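Local coordinates for protein carbohydrate oxidase (Microdochium nivale, PDB 3RJA) that oxidises the C1 hydroxyl of mono-, oligo- and polysaccharides to lactones with an FAD cofactor, reducing molecular oxygen to hydrogen peroxide, at residues A[22-34]-A[310-322]. Numbering follows the deposited sequence.
With FAD (flavin-adenine dinucleotide), chain B; SO4 (sulfate ion), chain J.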
ATOM      1  N   TYR A  22      10.385  22.946   5.941  1.00 13.23           N
ATOM      2  CA  TYR A  22      10.744  21.991   6.996  1.00 13.63           C
ATOM      3  C   TYR A  22       9.483  21.477   7.704  1.00 14.00           C
ATOM      4  O   TYR A  22       9.283  20.266   7.796  1.00 12.21           O
ATOM      5  CB  TYR A  22      11.736  22.598   8.003  1.00 12.79           C
ATOM      6  CG  TYR A  22      12.128  21.645   9.115  1.00 12.89           C
ATOM      7  CD1 TYR A  22      11.367  21.544  10.272  1.00 12.73           C
ATOM      8  CD2 TYR A  22      13.261  20.851   9.003  1.00 12.44           C
ATOM      9  CE1 TYR A  22      11.731  20.664  11.297  1.00 12.77           C
ATOM     10  CE2 TYR A  22      13.618  19.970   9.995  1.00 13.14           C
ATOM     11  CZ  TYR A  22      12.852  19.876  11.142  1.00 14.04           C
ATOM     12  OH  TYR A  22      13.243  19.001  12.146  1.00 16.52           O
ATOM     13  N   GLU A  23       8.626  22.405   8.161  1.00 13.56           N
ATOM     14  CA  GLU A  23       7.381  22.044   8.830  1.00 14.54           C
ATOM     15  C   GLU A  23       6.513  21.105   7.982  1.00 14.51           C
ATOM     16  O   GLU A  23       5.953  20.160   8.511  1.00 13.88           O
ATOM     17  CB  GLU A  23       6.568  23.280   9.273  1.00 15.25           C
ATOM     18  CG  GLU A  23       7.273  24.151  10.358  1.00 19.00           C
ATOM     19  CD  GLU A  23       7.492  23.443  11.689  0.50 18.71           C
ATOM     20  OE1 GLU A  23       6.514  22.928  12.254  0.50 19.35           O
ATOM     21  OE2 GLU A  23       8.645  23.405  12.177  0.50 20.44           O
ATOM     22  N   ARG A  24       6.384  21.395   6.681  1.00 15.13           N
ATOM     23  CA  ARG A  24       5.664  20.532   5.766  1.00 14.29           C
ATOM     24  C   ARG A  24       6.325  19.136   5.652  1.00 13.56           C
ATOM     25  O   ARG A  24       5.655  18.120   5.781  1.00 12.37           O
ATOM     26  CB  ARG A  24       5.579  21.173   4.374  1.00 16.31           C
ATOM     27  CG  ARG A  24       5.061  20.211   3.292  1.00 17.93           C
ATOM     28  CD  ARG A  24       4.949  20.866   1.899  1.00 20.05           C
ATOM     29  NE  ARG A  24       5.067  19.842   0.865  1.00 23.31           N
ATOM     30  CZ  ARG A  24       4.805  20.026  -0.432  1.00 27.14           C
ATOM     31  NH1 ARG A  24       4.377  21.213  -0.858  1.00 25.91           N
ATOM     32  NH2 ARG A  24       4.968  19.019  -1.305  1.00 21.19           N
ATOM     33  N   ASP A  25       7.627  19.107   5.394  1.00 12.11           N
ATOM     34  CA  ASP A  25       8.330  17.859   5.107  1.00 12.02           C
ATOM     35  C   ASP A  25       8.454  16.914   6.336  1.00 12.41           C
ATOM     36  O   ASP A  25       8.502  15.684   6.184  1.00 10.12           O
ATOM     37  CB  ASP A  25       9.726  18.149   4.549  1.00 11.04           C
ATOM     38  CG  ASP A  25       9.720  18.689   3.094  1.00 10.60           C
ATOM     39  OD1 ASP A  25       8.717  18.586   2.365  1.00 10.33           O
ATOM     40  OD2 ASP A  25      10.773  19.226   2.665  1.00 10.47           O
ATOM     41  N   VAL A  26       8.509  17.506   7.542  1.00 12.13           N
ATOM     42  CA  VAL A  26       8.793  16.762   8.755  1.00 11.25           C
ATOM     43  C   VAL A  26       7.487  16.213   9.384  1.00 11.85           C
ATOM     44  O   VAL A  26       7.526  15.429  10.350  1.00  9.94           O
ATOM     45  CB  VAL A  26       9.553  17.632   9.815  1.00 11.54           C
ATOM     46  CG1 VAL A  26       8.566  18.495  10.633  1.00 10.45           C
ATOM     47  CG2 VAL A  26      10.337  16.732  10.773  1.00 11.01           C
ATOM     48  N   GLU A  27       6.352  16.641   8.841  1.00 11.19           N
ATOM     49  CA  GLU A  27       5.067  16.240   9.397  1.00 12.72           C
ATOM     50  C   GLU A  27       4.676  14.848   8.861  1.00 11.53           C
ATOM     51  O   GLU A  27       4.564  14.671   7.641  1.00 11.74           O
ATOM     52  CB  GLU A  27       3.985  17.278   9.026  1.00 13.16           C
ATOM     53  CG  GLU A  27       2.590  16.995   9.632  1.00 15.73           C
ATOM     54  CD  GLU A  27       1.546  18.043   9.224  1.00 19.19           C
ATOM     55  OE1 GLU A  27       1.485  18.415   8.026  1.00 18.28           O
ATOM     56  OE2 GLU A  27       0.791  18.492  10.117  1.00 21.18           O
ATOM     57  N   PRO A  28       4.475  13.864   9.750  1.00 11.73           N
ATOM     58  CA  PRO A  28       4.046  12.495   9.309  1.00 11.27           C
ATOM     59  C   PRO A  28       2.598  12.500   8.864  1.00 12.11           C
ATOM     60  O   PRO A  28       1.819  13.352   9.346  1.00 12.17           O
ATOM     61  CB  PRO A  28       4.113  11.679  10.588  1.00 11.63           C
ATOM     62  CG  PRO A  28       3.840  12.736  11.733  1.00 10.79           C
ATOM     63  CD  PRO A  28       4.491  14.009  11.226  1.00 12.16           C
ATOM     64  N   PHE A  29       2.201  11.545   8.016  1.00 11.05           N
ATOM     65  CA  PHE A  29       0.772  11.351   7.759  1.00 10.92           C
ATOM     66  C   PHE A  29       0.059  10.912   9.064  1.00 11.13           C
ATOM     67  O   PHE A  29      -1.048  11.364   9.360  1.00 10.89           O
ATOM     68  CB  PHE A  29       0.521  10.329   6.616  1.00 10.35           C
ATOM     69  CG  PHE A  29      -0.930   9.891   6.499  1.00 10.68           C
ATOM     70  CD1 PHE A  29      -1.915  10.784   6.019  1.00 10.71           C
ATOM     71  CD2 PHE A  29      -1.318   8.610   6.876  1.00 10.19           C
ATOM     72  CE1 PHE A  29      -3.259  10.380   5.924  1.00 11.14           C
ATOM     73  CE2 PHE A  29      -2.687   8.187   6.794  1.00 10.33           C
ATOM     74  CZ  PHE A  29      -3.638   9.051   6.318  1.00 10.31           C
ATOM     75  N   ASN A  30       0.687   9.990   9.797  1.00 11.40           N
ATOM     76  CA  ASN A  30       0.197   9.504  11.088  1.00 11.74           C
ATOM     77  C   ASN A  30       0.841  10.326  12.212  1.00 12.73           C
ATOM     78  O   ASN A  30       1.998  10.061  12.627  1.00 11.22           O
ATOM     79  CB  ASN A  30       0.502   8.004  11.293  1.00 12.12           C
ATOM     80  CG  ASN A  30      -0.320   7.407  12.433  1.00 12.87           C
ATOM     81  OD1 ASN A  30      -0.955   8.153  13.176  1.00 14.06           O
ATOM     82  ND2 ASN A  30      -0.335   6.081  12.560  1.00 11.70           N
ATOM     83  N   ILE A  31       0.111  11.331  12.692  1.00 13.65           N
ATOM     84  CA  ILE A  31       0.657  12.232  13.718  1.00 15.03           C
ATOM     85  C   ILE A  31       0.774  11.582  15.094  1.00 15.13           C
ATOM     86  O   ILE A  31       1.362  12.161  16.009  1.00 14.54           O
ATOM     87  CB  ILE A  31      -0.117  13.544  13.814  1.00 17.31           C
ATOM     88  CG1 ILE A  31      -1.585  13.276  14.219  1.00 18.06           C
ATOM     89  CG2 ILE A  31       0.075  14.336  12.525  1.00 16.93           C
ATOM     90  CD1 ILE A  31      -2.299  14.500  14.765  1.00 22.52           C
ATOM     91  N   ARG A  32       0.240  10.366  15.227  1.00 13.60           N
ATOM     92  CA  ARG A  32       0.522   9.560  16.387  1.00 13.05           C
ATOM     93  C   ARG A  32       2.013   9.270  16.451  1.00 13.32           C
ATOM     94  O   ARG A  32       2.542   8.920  17.514  1.00 13.00           O
ATOM     95  CB  ARG A  32      -0.230   8.223  16.299  1.00 12.80           C
ATOM     96  CG  ARG A  32      -0.189   7.400  17.589  1.00 13.21           C
ATOM     97  CD  ARG A  32      -1.040   6.144  17.503  1.00 13.51           C
ATOM     98  NE  ARG A  32      -0.500   5.105  16.621  1.00 14.11           N
ATOM     99  CZ  ARG A  32       0.508   4.288  16.929  1.00 14.56           C
ATOM    100  NH1 ARG A  32       0.901   3.353  16.065  1.00 14.85           N
ATOM    101  NH2 ARG A  32       1.140   4.406  18.087  1.00 14.16           N
ATOM    102  N   LEU A  33       2.682   9.343  15.297  1.00 12.13           N
ATOM    103  CA  LEU A  33       4.047   8.832  15.200  1.00 12.18           C
ATOM    104  C   LEU A  33       5.050   9.826  14.571  1.00 11.82           C
ATOM    105  O   LEU A  33       5.585   9.538  13.491  1.00 11.91           O
ATOM    106  CB  LEU A  33       4.041   7.473  14.459  1.00 11.21           C
ATOM    107  CG  LEU A  33       3.475   6.259  15.215  1.00 12.17           C
ATOM    108  CD1 LEU A  33       3.407   4.995  14.335  1.00 11.74           C
ATOM    109  CD2 LEU A  33       4.268   5.938  16.482  1.00 12.56           C
ATOM    110  N   PRO A  34       5.307  10.988  15.231  1.00 11.22           N
ATOM    111  CA  PRO A  34       6.330  11.879  14.696  1.00 11.26           C
ATOM    112  C   PRO A  34       7.738  11.411  15.024  1.00 11.50           C
ATOM    113  O   PRO A  34       7.981  10.849  16.106  1.00 12.02           O
ATOM    114  CB  PRO A  34       6.039  13.232  15.379  1.00 11.52           C
ATOM    115  CG  PRO A  34       5.434  12.867  16.718  1.00 11.43           C
ATOM    116  CD  PRO A  34       4.651  11.567  16.429  1.00 12.50           C
ATOM    117  N   PHE A 310      -2.630  15.568  -6.556  1.00 15.25           N
ATOM    118  CA  PHE A 310      -1.904  16.001  -5.367  1.00 16.22           C
ATOM    119  C   PHE A 310      -0.416  16.127  -5.619  1.00 15.32           C
ATOM    120  O   PHE A 310       0.236  15.173  -6.088  1.00 15.78           O
ATOM    121  CB  PHE A 310      -2.152  15.038  -4.198  1.00 17.20           C
ATOM    122  CG  PHE A 310      -3.403  15.337  -3.412  1.00 17.63           C
ATOM    123  CD1 PHE A 310      -4.654  15.112  -3.956  1.00 18.61           C
ATOM    124  CD2 PHE A 310      -3.321  15.844  -2.120  1.00 18.29           C
ATOM    125  CE1 PHE A 310      -5.823  15.390  -3.212  1.00 20.19           C
ATOM    126  CE2 PHE A 310      -4.482  16.117  -1.372  1.00 21.12           C
ATOM    127  CZ  PHE A 310      -5.732  15.871  -1.927  1.00 18.99           C
ATOM    128  N   ILE A 311       0.116  17.305  -5.325  1.00 14.79           N
ATOM    129  CA  ILE A 311       1.571  17.533  -5.323  1.00 16.54           C
ATOM    130  C   ILE A 311       2.045  18.015  -3.934  1.00 18.25           C
ATOM    131  O   ILE A 311       3.188  18.429  -3.764  1.00 20.05           O
ATOM    132  CB  ILE A 311       1.989  18.539  -6.424  1.00 17.22           C
ATOM    133  CG1 ILE A 311       1.261  19.883  -6.245  1.00 16.61           C
ATOM    134  CG2 ILE A 311       1.721  17.942  -7.840  1.00 15.23           C
ATOM    135  CD1 ILE A 311       1.883  21.052  -7.092  1.00 17.74           C
ATOM    136  N   THR A 312       1.130  17.952  -2.968  1.00 18.03           N
ATOM    137  CA  THR A 312       1.328  18.258  -1.552  1.00 19.94           C
ATOM    138  C   THR A 312       0.755  17.077  -0.742  1.00 17.65           C
ATOM    139  O   THR A 312       0.028  16.261  -1.302  1.00 16.01           O
ATOM    140  CB  THR A 312       0.496  19.497  -1.131  1.00 21.67           C
ATOM    141  OG1 THR A 312      -0.841  19.332  -1.609  1.00 25.87           O
ATOM    142  CG2 THR A 312       1.077  20.767  -1.704  1.00 24.14           C
ATOM    143  N   PRO A 313       1.067  16.989   0.572  1.00 17.17           N
ATOM    144  CA  PRO A 313       0.518  15.919   1.432  1.00 16.00           C
ATOM    145  C   PRO A 313      -1.007  16.016   1.556  1.00 16.28           C
ATOM    146  O   PRO A 313      -1.529  17.104   1.437  1.00 14.77           O
ATOM    147  CB  PRO A 313       1.141  16.217   2.808  1.00 16.18           C
ATOM    148  CG  PRO A 313       2.347  17.077   2.543  1.00 15.68           C
ATOM    149  CD  PRO A 313       1.979  17.888   1.317  1.00 16.86           C
ATOM    150  N   GLN A 314      -1.711  14.913   1.831  1.00 15.72           N
ATOM    151  CA  GLN A 314      -3.112  15.046   2.223  1.00 17.41           C
ATOM    152  C   GLN A 314      -3.201  15.362   3.716  1.00 18.35           C
ATOM    153  O   GLN A 314      -2.168  15.334   4.413  1.00 17.29           O
ATOM    154  CB  GLN A 314      -4.005  13.869   1.783  1.00 19.69           C
ATOM    155  CG  GLN A 314      -3.457  12.464   1.874  1.00 19.83           C
ATOM    156  CD  GLN A 314      -4.484  11.427   1.391  1.00 19.45           C
ATOM    157  OE1 GLN A 314      -4.434  10.920   0.239  1.00 17.62           O
ATOM    158  NE2 GLN A 314      -5.427  11.120   2.265  1.00 18.18           N
ATOM    159  N   PRO A 315      -4.407  15.726   4.206  1.00 17.16           N
ATOM    160  CA  PRO A 315      -4.537  16.017   5.638  1.00 16.41           C
ATOM    161  C   PRO A 315      -4.065  14.839   6.474  1.00 16.78           C
ATOM    162  O   PRO A 315      -4.233  13.680   6.075  1.00 17.40           O
ATOM    163  CB  PRO A 315      -6.050  16.261   5.827  1.00 17.73           C
ATOM    164  CG  PRO A 315      -6.529  16.758   4.421  1.00 17.27           C
ATOM    165  CD  PRO A 315      -5.644  16.009   3.441  1.00 17.99           C
ATOM    166  N   VAL A 316      -3.505  15.131   7.642  1.00 15.24           N
ATOM    167  CA  VAL A 316      -2.927  14.098   8.494  1.00 14.59           C
ATOM    168  C   VAL A 316      -4.035  13.452   9.272  1.00 15.44           C
ATOM    169  O   VAL A 316      -5.139  14.007   9.374  1.00 13.07           O
ATOM    170  CB  VAL A 316      -1.875  14.678   9.480  1.00 16.11           C
ATOM    171  CG1 VAL A 316      -0.675  15.285   8.706  1.00 13.67           C
ATOM    172  CG2 VAL A 316      -2.515  15.729  10.424  1.00 14.86           C
ATOM    173  N   GLU A 317      -3.738  12.268   9.813  1.00 14.47           N
ATOM    174  CA  GLU A 317      -4.684  11.532  10.627  1.00 15.25           C
ATOM    175  C   GLU A 317      -3.955  10.984  11.838  1.00 15.35           C
ATOM    176  O   GLU A 317      -2.717  11.008  11.903  1.00 15.33           O
ATOM    177  CB  GLU A 317      -5.336  10.384   9.818  1.00 14.81           C
ATOM    178  CG  GLU A 317      -6.063  10.875   8.555  1.00 15.91           C
ATOM    179  CD  GLU A 317      -6.768   9.754   7.759  1.00 17.43           C
ATOM    180  OE1 GLU A 317      -6.965   8.625   8.260  1.00 17.86           O
ATOM    181  OE2 GLU A 317      -7.099  10.008   6.600  1.00 20.48           O
ATOM    182  N   ASN A 318      -4.730  10.459  12.781  1.00 15.04           N
ATOM    183  CA  ASN A 318      -4.195  10.046  14.072  1.00 14.74           C
ATOM    184  C   ASN A 318      -4.746   8.653  14.419  1.00 13.50           C
ATOM    185  O   ASN A 318      -5.912   8.520  14.825  1.00 11.53           O
ATOM    186  CB  ASN A 318      -4.602  11.091  15.128  1.00 15.18           C
ATOM    187  CG  ASN A 318      -4.113  10.748  16.515  1.00 16.44           C
ATOM    188  OD1 ASN A 318      -3.082  10.098  16.687  1.00 16.83           O
ATOM    189  ND2 ASN A 318      -4.869  11.176  17.527  1.00 19.08           N
ATOM    190  N   PHE A 319      -3.933   7.608  14.262  1.00 12.80           N
ATOM    191  CA  PHE A 319      -4.549   6.292  14.157  1.00 12.91           C
ATOM    192  C   PHE A 319      -3.618   5.116  14.393  1.00 14.07           C
ATOM    193  O   PHE A 319      -2.389   5.265  14.512  1.00 14.04           O
ATOM    194  CB  PHE A 319      -5.188   6.149  12.745  1.00 13.39           C
ATOM    195  CG  PHE A 319      -4.153   6.033  11.616  1.00 13.40           C
ATOM    196  CD1 PHE A 319      -3.606   7.171  11.028  1.00 12.71           C
ATOM    197  CD2 PHE A 319      -3.742   4.783  11.162  1.00 12.80           C
ATOM    198  CE1 PHE A 319      -2.659   7.055   9.996  1.00 13.86           C
ATOM    199  CE2 PHE A 319      -2.796   4.655  10.124  1.00 13.24           C
ATOM    200  CZ  PHE A 319      -2.259   5.770   9.549  1.00 13.19           C
ATOM    201  N   TYR A 320      -4.237   3.940  14.457  1.00 12.88           N
ATOM    202  CA  TYR A 320      -3.547   2.683  14.483  1.00 12.82           C
ATOM    203  C   TYR A 320      -4.220   1.786  13.446  1.00 12.81           C
ATOM    204  O   TYR A 320      -5.433   1.910  13.192  1.00 13.07           O
ATOM    205  CB  TYR A 320      -3.643   2.033  15.861  1.00 13.38           C
ATOM    206  CG  TYR A 320      -2.894   0.716  15.950  1.00 13.37           C
ATOM    207  CD1 TYR A 320      -1.529   0.630  15.614  1.00 13.23           C
ATOM    208  CD2 TYR A 320      -3.532  -0.433  16.380  1.00 13.38           C
ATOM    209  CE1 TYR A 320      -0.834  -0.564  15.707  1.00 12.26           C
ATOM    210  CE2 TYR A 320      -2.852  -1.633  16.479  1.00 12.70           C
ATOM    211  CZ  TYR A 320      -1.507  -1.698  16.139  1.00 13.13           C
ATOM    212  OH  TYR A 320      -0.854  -2.912  16.232  1.00 11.57           O
ATOM    213  N   ALA A 321      -3.438   0.897  12.844  1.00 11.25           N
ATOM    214  CA  ALA A 321      -3.947   0.026  11.791  1.00 10.83           C
ATOM    215  C   ALA A 321      -3.244  -1.345  11.857  1.00 11.50           C
ATOM    216  O   ALA A 321      -2.109  -1.468  12.370  1.00 12.10           O
ATOM    217  CB  ALA A 321      -3.731   0.686  10.416  1.00  8.76           C
ATOM    218  N   LYS A 322      -3.915  -2.364  11.325  1.00 11.36           N
ATOM    219  CA  LYS A 322      -3.387  -3.713  11.284  1.00 11.23           C
ATOM    220  C   LYS A 322      -3.851  -4.337   9.988  1.00 11.26           C
ATOM    221  O   LYS A 322      -4.745  -3.802   9.338  1.00 10.55           O
ATOM    222  CB  LYS A 322      -3.888  -4.540  12.476  1.00 11.23           C
ATOM    223  CG  LYS A 322      -3.317  -4.127  13.832  1.00 10.97           C
ATOM    224  CD  LYS A 322      -3.656  -5.163  14.971  1.00 10.88           C
ATOM    225  CE  LYS A 322      -2.656  -6.342  15.061  1.00 10.62           C
ATOM    226  NZ  LYS A 322      -1.385  -5.866  15.737  1.00 10.47           N
TER
HETATM  227  PA  FAD B 501       6.493   6.549   2.655  1.00  9.18           P
HETATM  228  O1A FAD B 501       7.144   7.762   2.045  1.00  9.44           O
HETATM  229  O2A FAD B 501       6.101   6.699   4.103  1.00  8.50           O
HETATM  230  O5B FAD B 501       7.490   5.300   2.515  1.00  9.51           O
HETATM  231  C5B FAD B 501       7.012   3.985   2.775  1.00  8.98           C
HETATM  232  C4B FAD B 501       8.214   3.026   2.818  1.00  9.00           C
HETATM  233  O4B FAD B 501       8.837   2.980   1.534  1.00  8.24           O
HETATM  234  C3B FAD B 501       9.293   3.466   3.806  1.00  9.12           C
HETATM  235  O3B FAD B 501       9.994   2.308   4.264  1.00 11.12           O
HETATM  236  C2B FAD B 501      10.224   4.266   2.901  1.00  9.41           C
HETATM  237  O2B FAD B 501      11.546   4.436   3.356  1.00  8.87           O
HETATM  238  C1B FAD B 501      10.161   3.430   1.631  1.00  9.05           C
HETATM  239  N9A FAD B 501      10.469   4.254   0.466  1.00  9.38           N
HETATM  240  C8A FAD B 501       9.942   5.497   0.130  1.00  9.97           C
HETATM  241  N7A FAD B 501      10.526   5.876  -1.038  1.00 10.42           N
HETATM  242  C5A FAD B 501      11.366   4.910  -1.443  1.00  9.47           C
HETATM  243  C6A FAD B 501      12.203   4.805  -2.559  1.00 10.31           C
HETATM  244  N6A FAD B 501      12.248   5.787  -3.487  1.00  9.02           N
HETATM  245  N1A FAD B 501      12.953   3.650  -2.699  1.00  9.14           N
HETATM  246  C2A FAD B 501      12.909   2.648  -1.735  1.00  9.90           C
HETATM  247  N3A FAD B 501      12.115   2.765  -0.612  1.00  9.60           N
HETATM  248  C4A FAD B 501      11.348   3.886  -0.491  1.00  9.58           C
HETATM  249  N1  FAD B 501      -2.337   0.764   0.089  1.00 15.10           N
HETATM  250  C2  FAD B 501      -2.840  -0.061  -0.924  1.00 16.31           C
HETATM  251  O2  FAD B 501      -2.240  -1.079  -1.291  1.00 12.78           O
HETATM  252  N3  FAD B 501      -4.015   0.346  -1.550  1.00 16.29           N
HETATM  253  C4  FAD B 501      -4.661   1.548  -1.331  1.00 16.18           C
HETATM  254  O4  FAD B 501      -5.649   1.888  -2.021  1.00 16.32           O
HETATM  255  C4X FAD B 501      -4.120   2.368  -0.203  1.00 14.93           C
HETATM  256  N5  FAD B 501      -4.679   3.527   0.101  1.00 15.77           N
HETATM  257  C5X FAD B 501      -4.144   4.356   1.059  1.00 13.64           C
HETATM  258  C6  FAD B 501      -4.703   5.636   1.307  1.00 13.59           C
HETATM  259  C7  FAD B 501      -4.094   6.528   2.169  1.00 11.50           C
HETATM  260  C7M FAD B 501      -4.719   7.912   2.443  1.00 11.85           C
HETATM  261  C8  FAD B 501      -2.827   6.200   2.710  1.00 11.94           C
HETATM  262  C8M FAD B 501      -2.106   7.155   3.640  1.00 10.63           C
HETATM  263  C9  FAD B 501      -2.300   4.930   2.532  1.00 12.62           C
HETATM  264  C9A FAD B 501      -2.929   3.993   1.688  1.00 13.63           C
HETATM  265  N10 FAD B 501      -2.344   2.743   1.373  1.00 14.02           N
HETATM  266  C10 FAD B 501      -2.965   1.868   0.495  1.00 14.89           C
HETATM  267  C1' FAD B 501      -1.066   2.344   2.048  1.00 13.44           C
HETATM  268  C2' FAD B 501       0.130   2.668   1.163  1.00 12.43           C
HETATM  269  O2' FAD B 501       0.194   1.728   0.098  1.00 13.88           O
HETATM  270  C3' FAD B 501       1.408   2.560   1.964  1.00 11.71           C
HETATM  271  O3' FAD B 501       1.321   3.352   3.129  1.00 11.43           O
HETATM  272  C4' FAD B 501       2.602   2.982   1.091  1.00 11.75           C
HETATM  273  O4' FAD B 501       3.754   2.353   1.561  1.00 10.13           O
HETATM  274  C5' FAD B 501       2.772   4.503   1.060  1.00 10.36           C
HETATM  275  O5' FAD B 501       3.852   4.838   0.233  1.00 11.29           O
HETATM  276  P   FAD B 501       4.572   6.279   0.440  1.00 10.43           P
HETATM  277  O1P FAD B 501       5.630   6.487  -0.602  1.00 10.64           O
HETATM  278  O2P FAD B 501       3.511   7.381   0.453  1.00  9.59           O
HETATM  279  O3P FAD B 501       5.140   6.077   1.922  1.00  9.17           O
HETATM  280  S   SO4 J 607       3.326   5.636  20.897  0.50 36.69           S
HETATM  281  O1  SO4 J 607       2.225   6.431  20.351  0.50 30.88           O
HETATM  282  O2  SO4 J 607       4.581   6.057  20.252  0.50 32.91           O
HETATM  283  O3  SO4 J 607       3.391   5.869  22.351  0.50 31.50           O
HETATM  284  O4  SO4 J 607       3.122   4.206  20.630  0.50 29.19           O
HETATM  285  O   HOH W   1       3.884  21.653  -3.670  1.00 36.66           O
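Asn-30 and Glu-317 form a single beta bridge, by which the loop after helix 20-25 meets the approach to strand 318-326 of the eight-stranded antiparallel sheet, beside the flavin and sugar pockets. Two backbone hydrogen bonds define it: Glu-317 N gives to Phe-29 O at 2.9 Å, nearly straight (N-H...O 173°), and Ile-31 N gives to Glu-317 O at 3.0 Å.

The tight part centres on the Asn-30 amide, which stacks on the Phe-319 ring with the planes only 6° apart and ND2 above the ring centre. Its OD1 accepts Arg-32 N in an Asx turn and Phe-319 N from the opposite face of the amide, while ND2 donates to Phe-319 O at 2.9 Å, so three bonds fix its rotation. The Phe-29 ring, with CG anti to the backbone N, reaches the cofactor: FAD C8M lies over one face, off-centre, 3.4 Å from Phe-29 CE2. Phe-319 meets this ring obliquely, and the Glu-317 side chain lies alongside it, pointing the same way, with CD nearest Phe-29 CZ and OE1 in a salt bridge with Arg-391 and a hydrogen bond with Tyr-389. Phe-29 and Glu-317 both touch the bound substrate analogue.

Packing is looser toward the helix. Exposed Glu-27 meets Val-316 CG1 through its extended chain, and Arg-24 lays one guanidinium face over Pro-313 CD. Arg-24 NH2 bonds to Ile-311 O at 3.1 Å, but the N-H...O angle is a bent 136°; a water joins Arg-24 NH1 to the same carbonyl, and Asp-89 supplies a salt bridge.

At the other end, the bend of Arg-32 at chi3 lets NE donate a hydrogen bond to Phe-319 O (2.8 Å) from above the carbonyl plane, on the face opposite Asn-30 ND2, while Arg-32 NH2 makes a weak hydrogen bond, 3.2 Å, to O1 of a sulfate probably from the crystallisation liquor.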